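Local coordinates for sporulation-control protein spo0M (Bacillus subtilis, PDB 5CL2) that controls the expression of spo0A and is required for the cell to pass morphological stage 0 of sporulation, at residues G29-K34 with V108-D113; L47-R52 with L95-T100; F91-D96 with D124-E129. All blocks are in the same frame, centred on the assembly; numbering follows the deposited sequence.

Contact 1. Residues G29-K34 with V108-D113; sequences GTVHVK and VVTDLD
The hydroxyl OG1 of Thr110 is hydrogen-bonded to OG1 of Thr14, while its methyl turns to Val31, with Thr110 CG2 4.2 Å from Val31 CG1. One short side chain thus serves two purposes in the interior of a beta sandwich, the architecture consistent with the arrestin-like clan to which this family belongs. Residues 29-34 lie on the middle strand of the three-stranded sheet and residues 108-113 on a strand of the facing sheet. Both run in roughly the same direction, and no hydrogen bond joins them. Their separation is that of layers: the CA atoms of Val31 and Thr110 are 8.1 Å apart, those of Val33 and Leu112 9.0 Å. Within each strand, alternate residues send their side chains into the gap, which is how a sandwich is filled. Phe87 and Ile45 also pack on Val33, one from its own sheet and one from the opposite sheet. The side chain of Thr110 comes within about 6 Å of the sodium ion (nearest atom); Thr14 binds that ion through its backbone O, so Thr110 is a second-shell neighbour. Two residues on, the packing is purely apolar. Leu112 sets CG opposite its own backbone N (chi1 174°), and the side chain meets Val33 tip to tip: Leu112 CD1 lies 3.5 Å from Val33 CG1 and 3.9 Å from Val33 CG2.

Contact 2. Residues L47-R52 with L95-T100; sequences LQLSTR and LDTPIT
Leu49 and Thr97 cross at about a right angle, whereas the methyl CG2 of Thr51 points at the CG corner of the Pro98 ring; here a loop lies against a strand of the beta sandwich, a fold consistent with the arrestin-like clan. Residues 47-52 lie on strand 40-57; residues 95-100 belong to the irregular connection between strands 84-92 and 106-114. In the first pair the leucine brings a branch methyl up to a hydroxyl, Leu49 CD2 lying 3.8 Å from Thr97 OG1. That oxygen is not left to the hydrocarbon, because it is hydrogen-bonded to Pro94 O within the same loop, a bond that would restrain the rotation of the threonine. With CG anti to N (chi1 -168°), the side chain of Leu49 extends toward the loop, which brings CD2 to Thr97. Leu93, Val106 and Val108 also pack on it.

The second pair sorts the two branches of a threonine by polarity. With chi1 at -169°, Thr51 OG1 turns to its hydrogen-bond acceptor Glu105 O, and CG2 takes the crowded position between backbone N and carbonyl carbon, from which it faces the proline. Phe165, from the sheet of the C-terminal half, touches both Thr51 and Pro98, so the pair lies where that half meets the sandwich. The loop also reaches the second subunit, where Gln160 accepts a hydrogen bond from Leu95 N. Between the two segments themselves no hydrogen bond forms, and the second pair meets at 4.0 Å, from Thr51 CG2 to Pro98 CG.

Contact 3. Residues F91-D96 with D124-E129; sequences FTLPLD and DRIFVE. With NA (sodium ion), chain C.
A single residue, Leu93, makes all the close contacts that residues 91-96 offer to Ile126 and Val128, and it does so in an uncommon conformation. Its chi1 of -140° departs from the staggered positions, and the two branches of the side chain split between the two partners. Leu93 CD1 lies 3.9 Å from Ile126 CD1, and Leu93 CD2 lies 4.3 Å from Val128 CG1. The side chains of Ile126 and Leu93 run opposite ways and touch through their CD1 methyls. On the isoleucine, CG1 sits between backbone N and carbonyl carbon (chi1 61°), and the extended second torsion carries CD1 out to the leucine. Leu49 packs on both of these residues, and Val27 adds to the cover of Leu93, so the leucine is enclosed from both sheets.

Earlier on strand 120-128, the character changes from apolar to ionic. Asp124 grips the sodium ion with both carboxylate oxygens, OD1 at 2.5 Å and OD2 at 2.3 Å from the metal, and a water is also bound. Thr14 O and Asp122 OD2 complete the set of ligands. The ion would relieve the repulsion between the two neighbouring carboxylates, and it links strand 120-128 to strand 11-16 of the other sheet. Side chains from alternate residues of a strand meeting a leucine from the other layer make up the core packing of a beta sandwich, consistent with the arrestin-like clan of the family.

Following the chain from the N terminus, strand 26-34 opens contact 1, which closes only when strand 106-114 returns in the facing sheet. Inside that long loop lies contact 2, closed by the connection after strand 84-92 coming back to strand 40-57. Contact 3 starts at the end of strand 84-92 and runs into the same connection, sharing Leu95 and Asp96 with contact 2, and ends on strand 120-128, so it crosses contact 1. Probable backbone hydrogen bonds tie the three together: Val109 N to Gln48 O, Val108 N to Asp124 O, and Thr100 N to Val128 O. Contacts 1 and 3 join the two sheets, while contact 2 fastens the loop beside the C-terminal half.

Contact 1. Residues G29-K34 with V108-D113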
ATOM      1  N   GLY A  29      -3.451  25.278  -5.269  1.00 58.01           N
ATOM      2  CA  GLY A  29      -2.929  26.033  -6.392  1.00 54.89           C
ATOM      3  C   GLY A  29      -3.977  26.300  -7.433  1.00 51.83           C
ATOM      4  O   GLY A  29      -5.174  26.111  -7.205  1.00 50.30           O
ATOM      5  N   THR A  30      -3.516  26.749  -8.587  1.00 52.30           N
ATOM      6  CA  THR A  30      -4.404  27.046  -9.683  1.00 51.11           C
ATOM      7  C   THR A  30      -3.780  26.569 -10.970  1.00 46.14           C
ATOM      8  O   THR A  30      -2.600  26.778 -11.193  1.00 47.91           O
ATOM      9  CB  THR A  30      -4.696  28.561  -9.756  1.00 53.39           C
ATOM     10  OG1 THR A  30      -5.369  28.967  -8.558  1.00 53.73           O
ATOM     11  CG2 THR A  30      -5.553  28.904 -10.967  1.00 47.09           C
ATOM     12  N   VAL A  31      -4.566  25.903 -11.803  1.00 43.70           N
ATOM     13  CA  VAL A  31      -4.162  25.640 -13.181  1.00 49.74           C
ATOM     14  C   VAL A  31      -4.682  26.781 -14.098  1.00 49.88           C
ATOM     15  O   VAL A  31      -5.884  26.987 -14.210  1.00 50.73           O
ATOM     16  CB  VAL A  31      -4.720  24.297 -13.682  1.00 48.63           C
ATOM     17  CG1 VAL A  31      -4.241  24.010 -15.100  1.00 42.05           C
ATOM     18  CG2 VAL A  31      -4.327  23.146 -12.728  1.00 48.40           C
ATOM     19  N   HIS A  32      -3.784  27.523 -14.739  1.00 49.12           N
ATOM     20  CA  HIS A  32      -4.171  28.544 -15.723  1.00 53.59           C
ATOM     21  C   HIS A  32      -4.073  28.014 -17.143  1.00 51.93           C
ATOM     22  O   HIS A  32      -3.060  27.431 -17.529  1.00 45.64           O
ATOM     23  CB  HIS A  32      -3.308  29.786 -15.578  1.00 52.56           C
ATOM     24  CG  HIS A  32      -3.392  30.403 -14.217  1.00 52.43           C
ATOM     25  ND1 HIS A  32      -4.357  31.320 -13.876  1.00 49.46           N
ATOM     26  CD2 HIS A  32      -2.642  30.205 -13.110  1.00 46.96           C
ATOM     27  CE1 HIS A  32      -4.189  31.680 -12.613  1.00 51.26           C
ATOM     28  NE2 HIS A  32      -3.151  31.013 -12.127  1.00 47.42           N
ATOM     29  N   VAL A  33      -5.139  28.194 -17.914  1.00 49.39           N
ATOM     30  CA  VAL A  33      -5.154  27.727 -19.290  1.00 47.07           C
ATOM     31  C   VAL A  33      -5.447  28.928 -20.218  1.00 52.17           C
ATOM     32  O   VAL A  33      -6.278  29.783 -19.898  1.00 49.94           O
ATOM     33  CB  VAL A  33      -6.192  26.612 -19.479  1.00 45.01           C
ATOM     34  CG1 VAL A  33      -5.998  25.933 -20.804  1.00 45.79           C
ATOM     35  CG2 VAL A  33      -6.051  25.578 -18.379  1.00 52.56           C
ATOM     36  N   LYS A  34      -4.727  29.025 -21.333  1.00 50.19           N
ATOM     37  CA  LYS A  34      -4.954  30.097 -22.300  1.00 47.83           C
ATOM     38  C   LYS A  34      -5.146  29.497 -23.689  1.00 52.61           C
ATOM     39  O   LYS A  34      -4.331  28.696 -24.137  1.00 48.69           O
ATOM     40  CB  LYS A  34      -3.802  31.112 -22.295  1.00 50.07           C
ATOM     41  CG  LYS A  34      -4.005  32.327 -23.265  1.00 51.55           C
ATOM     42  CD  LYS A  34      -2.919  33.413 -23.051  1.00 52.33           C
ATOM     43  CE  LYS A  34      -3.281  34.763 -23.712  1.00 49.90           C
ATOM     44  NZ  LYS A  34      -4.680  35.223 -23.480  1.00 44.60           N
ATOM     45  N   VAL A 108       5.057  17.918  -9.217  1.00 50.27           N
ATOM     46  CA  VAL A 108       3.650  18.038  -9.612  1.00 49.68           C
ATOM     47  C   VAL A 108       3.570  18.239 -11.128  1.00 48.08           C
ATOM     48  O   VAL A 108       4.129  19.179 -11.677  1.00 47.97           O
ATOM     49  CB  VAL A 108       2.949  19.198  -8.888  1.00 49.38           C
ATOM     50  CG1 VAL A 108       1.565  19.412  -9.448  1.00 43.67           C
ATOM     51  CG2 VAL A 108       2.915  18.932  -7.369  1.00 45.88           C
ATOM     52  N   VAL A 109       2.934  17.301 -11.807  1.00 44.51           N
ATOM     53  CA  VAL A 109       2.845  17.314 -13.253  1.00 41.45           C
ATOM     54  C   VAL A 109       1.417  17.578 -13.680  1.00 47.20           C
ATOM     55  O   VAL A 109       0.498  16.904 -13.235  1.00 47.73           O
ATOM     56  CB  VAL A 109       3.315  15.979 -13.845  1.00 50.05           C
ATOM     57  CG1 VAL A 109       3.083  15.927 -15.339  1.00 44.28           C
ATOM     58  CG2 VAL A 109       4.782  15.722 -13.492  1.00 51.27           C
ATOM     59  N   THR A 110       1.242  18.582 -14.532  1.00 48.67           N
ATOM     60  CA  THR A 110      -0.048  18.921 -15.090  1.00 45.58           C
ATOM     61  C   THR A 110      -0.149  18.286 -16.460  1.00 47.67           C
ATOM     62  O   THR A 110       0.743  18.435 -17.290  1.00 52.69           O
ATOM     63  CB  THR A 110      -0.238  20.441 -15.187  1.00 45.98           C
ATOM     64  OG1 THR A 110      -0.108  21.021 -13.881  1.00 44.10           O
ATOM     65  CG2 THR A 110      -1.625  20.788 -15.763  1.00 41.87           C
ATOM     66  N   ASP A 111      -1.225  17.539 -16.660  1.00 50.79           N
ATOM     67  CA  ASP A 111      -1.558  16.921 -17.936  1.00 50.39           C
ATOM     68  C   ASP A 111      -2.862  17.535 -18.474  1.00 51.24           C
ATOM     69  O   ASP A 111      -3.939  17.290 -17.937  1.00 50.51           O
ATOM     70  CB  ASP A 111      -1.673  15.393 -17.733  1.00 53.55           C
ATOM     71  CG  ASP A 111      -2.174  14.652 -18.963  1.00 58.86           C
ATOM     72  OD1 ASP A 111      -1.937  15.106 -20.115  1.00 62.68           O
ATOM     73  OD2 ASP A 111      -2.775  13.570 -18.769  1.00 58.50           O
ATOM     74  N   LEU A 112      -2.768  18.336 -19.529  1.00 50.16           N
ATOM     75  CA  LEU A 112      -3.972  18.877 -20.173  1.00 53.49           C
ATOM     76  C   LEU A 112      -4.177  18.137 -21.491  1.00 49.47           C
ATOM     77  O   LEU A 112      -3.397  18.286 -22.422  1.00 52.84           O
ATOM     78  CB  LEU A 112      -3.857  20.397 -20.394  1.00 47.58           C
ATOM     79  CG  LEU A 112      -4.945  21.122 -21.184  1.00 51.49           C
ATOM     80  CD1 LEU A 112      -5.299  22.468 -20.562  1.00 52.17           C
ATOM     81  CD2 LEU A 112      -4.489  21.339 -22.579  1.00 59.91           C
ATOM     82  N   ASP A 113      -5.216  17.316 -21.547  1.00 47.82           N
ATOM     83  CA  ASP A 113      -5.427  16.446 -22.689  1.00 53.10           C
ATOM     84  C   ASP A 113      -6.351  17.156 -23.667  1.00 54.49           C
ATOM     85  O   ASP A 113      -7.428  17.604 -23.299  1.00 53.63           O
ATOM     86  CB  ASP A 113      -5.989  15.092 -22.235  1.00 53.02           C
ATOM     87  CG  ASP A 113      -6.169  14.106 -23.377  1.00 56.47           C
ATOM     88  OD1 ASP A 113      -6.779  14.465 -24.406  1.00 64.36           O
ATOM     89  OD2 ASP A 113      -5.701  12.958 -23.243  1.00 66.87           O
TER

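Contact 2. Residues L47-R52 with L95-T100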
ATOM      1  N   LEU A  47      -3.762  16.376 -12.558  1.00 45.41           N
ATOM      2  CA  LEU A  47      -2.527  16.653 -11.837  1.00 48.12           C
ATOM      3  C   LEU A  47      -1.949  15.323 -11.365  1.00 50.59           C
ATOM      4  O   LEU A  47      -2.702  14.427 -10.964  1.00 44.29           O
ATOM      5  CB  LEU A  47      -2.779  17.526 -10.610  1.00 47.55           C
ATOM      6  CG  LEU A  47      -2.862  19.036 -10.819  1.00 53.77           C
ATOM      7  CD1 LEU A  47      -2.447  19.761  -9.556  1.00 52.19           C
ATOM      8  CD2 LEU A  47      -2.106  19.502 -12.058  1.00 49.99           C
ATOM      9  N   GLN A  48      -0.626  15.201 -11.397  1.00 53.52           N
ATOM     10  CA  GLN A  48       0.047  14.003 -10.896  1.00 49.40           C
ATOM     11  C   GLN A  48       1.201  14.381 -10.009  1.00 47.00           C
ATOM     12  O   GLN A  48       2.031  15.210 -10.383  1.00 44.70           O
ATOM     13  CB  GLN A  48       0.593  13.125 -12.017  1.00 49.17           C
ATOM     14  CG  GLN A  48      -0.284  13.006 -13.223  1.00 64.58           C
ATOM     15  CD  GLN A  48      -0.368  11.568 -13.695  1.00 75.18           C
ATOM     16  OE1 GLN A  48       0.632  10.836 -13.685  1.00 75.05           O
ATOM     17  NE2 GLN A  48      -1.574  11.145 -14.097  1.00 78.93           N
ATOM     18  N   LEU A  49       1.283  13.711  -8.863  1.00 48.79           N
ATOM     19  CA  LEU A  49       2.429  13.832  -7.971  1.00 46.32           C
ATOM     20  C   LEU A  49       3.315  12.624  -8.267  1.00 44.70           C
ATOM     21  O   LEU A  49       2.848  11.495  -8.279  1.00 45.01           O
ATOM     22  CB  LEU A  49       1.986  13.877  -6.506  1.00 44.74           C
ATOM     23  CG  LEU A  49       3.010  14.283  -5.441  1.00 50.05           C
ATOM     24  CD1 LEU A  49       3.281  15.797  -5.446  1.00 44.57           C
ATOM     25  CD2 LEU A  49       2.568  13.813  -4.066  1.00 45.29           C
ATOM     26  N   SER A  50       4.580  12.864  -8.578  1.00 43.40           N
ATOM     27  CA  SER A  50       5.436  11.756  -8.954  1.00 46.62           C
ATOM     28  C   SER A  50       6.860  11.892  -8.461  1.00 47.79           C
ATOM     29  O   SER A  50       7.321  12.963  -8.057  1.00 42.85           O
ATOM     30  CB  SER A  50       5.472  11.580 -10.459  1.00 51.60           C
ATOM     31  OG  SER A  50       6.064  12.715 -11.038  1.00 55.00           O
ATOM     32  N   THR A  51       7.548  10.764  -8.469  1.00 47.33           N
ATOM     33  CA  THR A  51       8.947  10.767  -8.108  1.00 51.13           C
ATOM     34  C   THR A  51       9.600   9.689  -8.953  1.00 48.94           C
ATOM     35  O   THR A  51       8.980   9.233  -9.928  1.00 49.08           O
ATOM     36  CB  THR A  51       9.154  10.551  -6.588  1.00 47.69           C
ATOM     37  OG1 THR A  51      10.521  10.812  -6.263  1.00 51.71           O
ATOM     38  CG2 THR A  51       8.733   9.156  -6.148  1.00 48.14           C
ATOM     39  N   ARG A  52      10.862   9.369  -8.661  1.00 40.09           N
ATOM     40  CA  ARG A  52      11.567   8.287  -9.332  1.00 44.69           C
ATOM     41  C   ARG A  52      12.193   7.364  -8.283  1.00 50.15           C
ATOM     42  O   ARG A  52      12.486   7.782  -7.166  1.00 48.61           O
ATOM     43  CB  ARG A  52      12.668   8.818 -10.244  1.00 51.19           C
ATOM     44  CG  ARG A  52      12.432  10.193 -10.789  1.00 60.96           C
ATOM     45  CD  ARG A  52      13.727  10.762 -11.334  1.00 69.14           C
ATOM     46  NE  ARG A  52      14.767  10.820 -10.311  1.00 70.92           N
ATOM     47  CZ  ARG A  52      15.855  11.581 -10.394  1.00 76.63           C
ATOM     48  NH1 ARG A  52      16.060  12.347 -11.465  1.00 71.41           N
ATOM     49  NH2 ARG A  52      16.748  11.567  -9.412  1.00 74.19           N
ATOM     50  N   LEU A  95       0.909  10.405   2.947  1.00 48.05           N
ATOM     51  CA  LEU A  95       1.915  10.249   4.001  1.00 50.15           C
ATOM     52  C   LEU A  95       3.152   9.460   3.568  1.00 46.59           C
ATOM     53  O   LEU A  95       4.189   9.498   4.249  1.00 47.59           O
ATOM     54  CB  LEU A  95       1.288   9.585   5.230  1.00 50.25           C
ATOM     55  CG  LEU A  95       0.286  10.472   5.971  1.00 52.45           C
ATOM     56  CD1 LEU A  95      -0.287   9.791   7.223  1.00 56.34           C
ATOM     57  CD2 LEU A  95       0.963  11.779   6.336  1.00 49.46           C
ATOM     58  N   ASP A  96       3.062   8.735   2.458  1.00 42.38           N
ATOM     59  CA  ASP A  96       4.230   7.992   1.966  1.00 46.79           C
ATOM     60  C   ASP A  96       5.009   8.795   0.897  1.00 53.51           C
ATOM     61  O   ASP A  96       5.878   8.238   0.225  1.00 54.16           O
ATOM     62  CB  ASP A  96       3.829   6.607   1.423  1.00 42.27           C
ATOM     63  CG  ASP A  96       2.628   6.689   0.487  1.00 52.09           C
ATOM     64  OD1 ASP A  96       2.176   7.829   0.272  1.00 46.77           O
ATOM     65  OD2 ASP A  96       2.163   5.654  -0.061  1.00 48.81           O
ATOM     66  N   THR A  97       4.655  10.069   0.688  1.00 46.60           N
ATOM     67  CA  THR A  97       5.459  10.956  -0.162  1.00 46.62           C
ATOM     68  C   THR A  97       6.892  11.050   0.373  1.00 49.77           C
ATOM     69  O   THR A  97       7.086  11.391   1.541  1.00 46.88           O
ATOM     70  CB  THR A  97       4.869  12.389  -0.219  1.00 44.45           C
ATOM     71  OG1 THR A  97       3.530  12.342  -0.709  1.00 47.09           O
ATOM     72  CG2 THR A  97       5.701  13.294  -1.116  1.00 42.91           C
ATOM     73  N   PRO A  98       7.898  10.799  -0.484  1.00 47.55           N
ATOM     74  CA  PRO A  98       9.284  10.808  -0.009  1.00 48.56           C
ATOM     75  C   PRO A  98       9.732  12.223   0.310  1.00 53.45           C
ATOM     76  O   PRO A  98       9.174  13.191  -0.223  1.00 48.10           O
ATOM     77  CB  PRO A  98      10.081  10.288  -1.204  1.00 50.22           C
ATOM     78  CG  PRO A  98       9.065   9.937  -2.261  1.00 48.21           C
ATOM     79  CD  PRO A  98       7.839  10.687  -1.946  1.00 46.27           C
ATOM     80  N   ILE A  99      10.726  12.327   1.182  1.00 47.79           N
ATOM     81  CA  ILE A  99      11.329  13.590   1.584  1.00 52.20           C
ATOM     82  C   ILE A  99      12.309  14.022   0.502  1.00 55.75           C
ATOM     83  O   ILE A  99      13.043  13.183  -0.031  1.00 52.37           O
ATOM     84  CB  ILE A  99      12.049  13.441   2.953  1.00 57.36           C
ATOM     85  CG1 ILE A  99      11.024  13.279   4.073  1.00 57.73           C
ATOM     86  CG2 ILE A  99      12.980  14.611   3.239  1.00 54.55           C
ATOM     87  CD1 ILE A  99      11.587  12.566   5.309  1.00 58.17           C
ATOM     88  N   THR A 100      12.336  15.314   0.172  1.00 54.40           N
ATOM     89  CA  THR A 100      13.224  15.746  -0.895  1.00 57.58           C
ATOM     90  C   THR A 100      14.554  16.084  -0.260  1.00 62.59           C
ATOM     91  O   THR A 100      14.755  17.173   0.285  1.00 65.35           O
ATOM     92  CB  THR A 100      12.674  16.982  -1.639  1.00 58.31           C
ATOM     93  OG1 THR A 100      11.552  16.601  -2.443  1.00 61.23           O
ATOM     94  CG2 THR A 100      13.733  17.567  -2.542  1.00 60.83           C
TER

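Contact 3. Residues F91-D96 with D124-E129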
ATOM      1  N   PHE A  91      -5.270  19.286  -2.866  1.00 56.82           N
ATOM      2  CA  PHE A  91      -5.143  17.852  -2.590  1.00 54.23           C
ATOM      3  C   PHE A  91      -4.208  17.647  -1.426  1.00 55.25           C
ATOM      4  O   PHE A  91      -3.395  18.505  -1.108  1.00 56.50           O
ATOM      5  CB  PHE A  91      -4.646  17.074  -3.818  1.00 51.29           C
ATOM      6  CG  PHE A  91      -3.200  17.351  -4.187  1.00 54.64           C
ATOM      7  CD1 PHE A  91      -2.872  18.419  -5.032  1.00 54.79           C
ATOM      8  CD2 PHE A  91      -2.181  16.520  -3.737  1.00 51.60           C
ATOM      9  CE1 PHE A  91      -1.556  18.680  -5.390  1.00 50.51           C
ATOM     10  CE2 PHE A  91      -0.853  16.763  -4.087  1.00 53.89           C
ATOM     11  CZ  PHE A  91      -0.539  17.846  -4.920  1.00 57.51           C
ATOM     12  N   THR A  92      -4.315  16.497  -0.790  1.00 51.63           N
ATOM     13  CA  THR A  92      -3.471  16.227   0.342  1.00 52.89           C
ATOM     14  C   THR A  92      -2.275  15.410  -0.094  1.00 50.33           C
ATOM     15  O   THR A  92      -2.423  14.419  -0.809  1.00 51.12           O
ATOM     16  CB  THR A  92      -4.250  15.498   1.427  1.00 52.99           C
ATOM     17  OG1 THR A  92      -5.438  16.245   1.707  1.00 52.45           O
ATOM     18  CG2 THR A  92      -3.415  15.362   2.695  1.00 51.95           C
ATOM     19  N   LEU A  93      -1.095  15.843   0.334  1.00 50.97           N
ATOM     20  CA  LEU A  93       0.140  15.097   0.122  1.00 49.21           C
ATOM     21  C   LEU A  93       0.057  13.795   0.905  1.00 52.58           C
ATOM     22  O   LEU A  93      -0.017  13.823   2.138  1.00 49.19           O
ATOM     23  CB  LEU A  93       1.331  15.925   0.585  1.00 51.43           C
ATOM     24  CG  LEU A  93       2.624  15.945  -0.218  1.00 56.37           C
ATOM     25  CD1 LEU A  93       2.402  16.633  -1.532  1.00 51.86           C
ATOM     26  CD2 LEU A  93       3.734  16.634   0.569  1.00 62.13           C
ATOM     27  N   PRO A  94       0.073  12.653   0.199  1.00 52.32           N
ATOM     28  CA  PRO A  94       0.022  11.333   0.859  1.00 48.13           C
ATOM     29  C   PRO A  94       1.133  11.187   1.897  1.00 47.45           C
ATOM     30  O   PRO A  94       2.176  11.815   1.744  1.00 46.88           O
ATOM     31  CB  PRO A  94       0.214  10.342  -0.293  1.00 44.38           C
ATOM     32  CG  PRO A  94      -0.286  11.115  -1.526  1.00 51.72           C
ATOM     33  CD  PRO A  94       0.069  12.566  -1.277  1.00 45.59           C
ATOM     34  N   LEU A  95       0.909  10.405   2.947  1.00 48.05           N
ATOM     35  CA  LEU A  95       1.915  10.249   4.001  1.00 50.15           C
ATOM     36  C   LEU A  95       3.152   9.460   3.568  1.00 46.59           C
ATOM     37  O   LEU A  95       4.189   9.498   4.249  1.00 47.59           O
ATOM     38  CB  LEU A  95       1.288   9.585   5.230  1.00 50.25           C
ATOM     39  CG  LEU A  95       0.286  10.472   5.971  1.00 52.45           C
ATOM     40  CD1 LEU A  95      -0.287   9.791   7.223  1.00 56.34           C
ATOM     41  CD2 LEU A  95       0.963  11.779   6.336  1.00 49.46           C
ATOM     42  N   ASP A  96       3.062   8.735   2.458  1.00 42.38           N
ATOM     43  CA  ASP A  96       4.230   7.992   1.966  1.00 46.79           C
ATOM     44  C   ASP A  96       5.009   8.795   0.897  1.00 53.51           C
ATOM     45  O   ASP A  96       5.878   8.238   0.225  1.00 54.16           O
ATOM     46  CB  ASP A  96       3.829   6.607   1.423  1.00 42.27           C
ATOM     47  CG  ASP A  96       2.628   6.689   0.487  1.00 52.09           C
ATOM     48  OD1 ASP A  96       2.176   7.829   0.272  1.00 46.77           O
ATOM     49  OD2 ASP A  96       2.163   5.654  -0.061  1.00 48.81           O
ATOM     50  N   ASP A 124       6.062  21.229 -12.084  1.00 47.85           N
ATOM     51  CA  ASP A 124       6.429  22.067 -10.948  1.00 50.69           C
ATOM     52  C   ASP A 124       7.066  21.185  -9.869  1.00 55.24           C
ATOM     53  O   ASP A 124       6.413  20.386  -9.218  1.00 58.09           O
ATOM     54  CB  ASP A 124       5.196  22.770 -10.370  1.00 49.55           C
ATOM     55  CG  ASP A 124       4.592  23.804 -11.331  1.00 53.79           C
ATOM     56  OD1 ASP A 124       3.740  23.389 -12.156  1.00 49.34           O
ATOM     57  OD2 ASP A 124       4.976  25.005 -11.276  1.00 52.15           O
ATOM     58  N   ARG A 125       8.346  21.345  -9.647  1.00 54.09           N
ATOM     59  CA  ARG A 125       8.978  20.658  -8.553  1.00 60.28           C
ATOM     60  C   ARG A 125       8.440  21.131  -7.216  1.00 58.28           C
ATOM     61  O   ARG A 125       8.138  22.308  -7.047  1.00 57.43           O
ATOM     62  CB  ARG A 125      10.464  20.850  -8.649  1.00 63.42           C
ATOM     63  CG  ARG A 125      10.996  20.441 -10.000  1.00 63.45           C
ATOM     64  CD  ARG A 125      12.108  21.410 -10.266  1.00 74.54           C
ATOM     65  NE  ARG A 125      12.970  21.365  -9.084  1.00 82.72           N
ATOM     66  CZ  ARG A 125      14.264  21.663  -9.083  1.00 80.98           C
ATOM     67  NH1 ARG A 125      14.822  22.121 -10.191  1.00 78.97           N
ATOM     68  NH2 ARG A 125      14.982  21.586  -7.963  1.00 71.63           N
ATOM     69  N   ILE A 126       8.320  20.211  -6.263  1.00 59.60           N
ATOM     70  CA  ILE A 126       8.103  20.621  -4.884  1.00 59.95           C
ATOM     71  C   ILE A 126       9.143  20.031  -3.944  1.00 62.82           C
ATOM     72  O   ILE A 126       9.699  18.949  -4.175  1.00 63.87           O
ATOM     73  CB  ILE A 126       6.694  20.251  -4.395  1.00 58.99           C
ATOM     74  CG1 ILE A 126       6.467  18.750  -4.425  1.00 57.83           C
ATOM     75  CG2 ILE A 126       5.656  20.895  -5.267  1.00 61.99           C
ATOM     76  CD1 ILE A 126       5.276  18.322  -3.579  1.00 58.60           C
ATOM     77  N   PHE A 127       9.483  20.798  -2.921  1.00 63.81           N
ATOM     78  CA  PHE A 127      10.397  20.287  -1.929  1.00 62.43           C
ATOM     79  C   PHE A 127       9.514  19.692  -0.847  1.00 61.05           C
ATOM     80  O   PHE A 127       8.597  20.358  -0.353  1.00 58.88           O
ATOM     81  CB  PHE A 127      11.324  21.384  -1.400  1.00 65.07           C
ATOM     82  CG  PHE A 127      12.186  22.013  -2.473  1.00 70.47           C
ATOM     83  CD1 PHE A 127      13.337  21.383  -2.922  1.00 71.18           C
ATOM     84  CD2 PHE A 127      11.842  23.238  -3.032  1.00 71.57           C
ATOM     85  CE1 PHE A 127      14.118  21.953  -3.910  1.00 68.75           C
ATOM     86  CE2 PHE A 127      12.625  23.817  -4.020  1.00 74.78           C
ATOM     87  CZ  PHE A 127      13.766  23.176  -4.457  1.00 72.04           C
ATOM     88  N   VAL A 128       9.769  18.428  -0.508  1.00 60.15           N
ATOM     89  CA  VAL A 128       9.008  17.744   0.535  1.00 57.29           C
ATOM     90  C   VAL A 128       9.856  17.595   1.781  1.00 57.78           C
ATOM     91  O   VAL A 128      10.830  16.846   1.792  1.00 56.14           O
ATOM     92  CB  VAL A 128       8.543  16.367   0.085  1.00 54.73           C
ATOM     93  CG1 VAL A 128       7.831  15.668   1.228  1.00 49.67           C
ATOM     94  CG2 VAL A 128       7.652  16.490  -1.150  1.00 50.52           C
ATOM     95  N   GLU A 129       9.485  18.317   2.830  1.00 61.73           N
ATOM     96  CA  GLU A 129      10.274  18.325   4.055  1.00 63.34           C
ATOM     97  C   GLU A 129      10.031  17.128   4.948  1.00 62.38           C
ATOM     98  O   GLU A 129       8.966  16.523   4.901  1.00 59.65           O
ATOM     99  CB  GLU A 129      10.002  19.594   4.849  1.00 68.12           C
ATOM    100  CG  GLU A 129      10.464  20.856   4.164  1.00 67.99           C
ATOM    101  CD  GLU A 129      10.184  22.064   5.012  1.00 77.77           C
ATOM    102  OE1 GLU A 129       8.996  22.300   5.334  1.00 85.89           O
ATOM    103  OE2 GLU A 129      11.153  22.769   5.364  1.00 79.06           O
TER
HETATM  104 NA    NA C 301       4.248  25.570 -13.342  1.00 59.22          NA
HETATM  105  O   HOH W   1       6.011  25.194 -14.187  1.00 41.02           O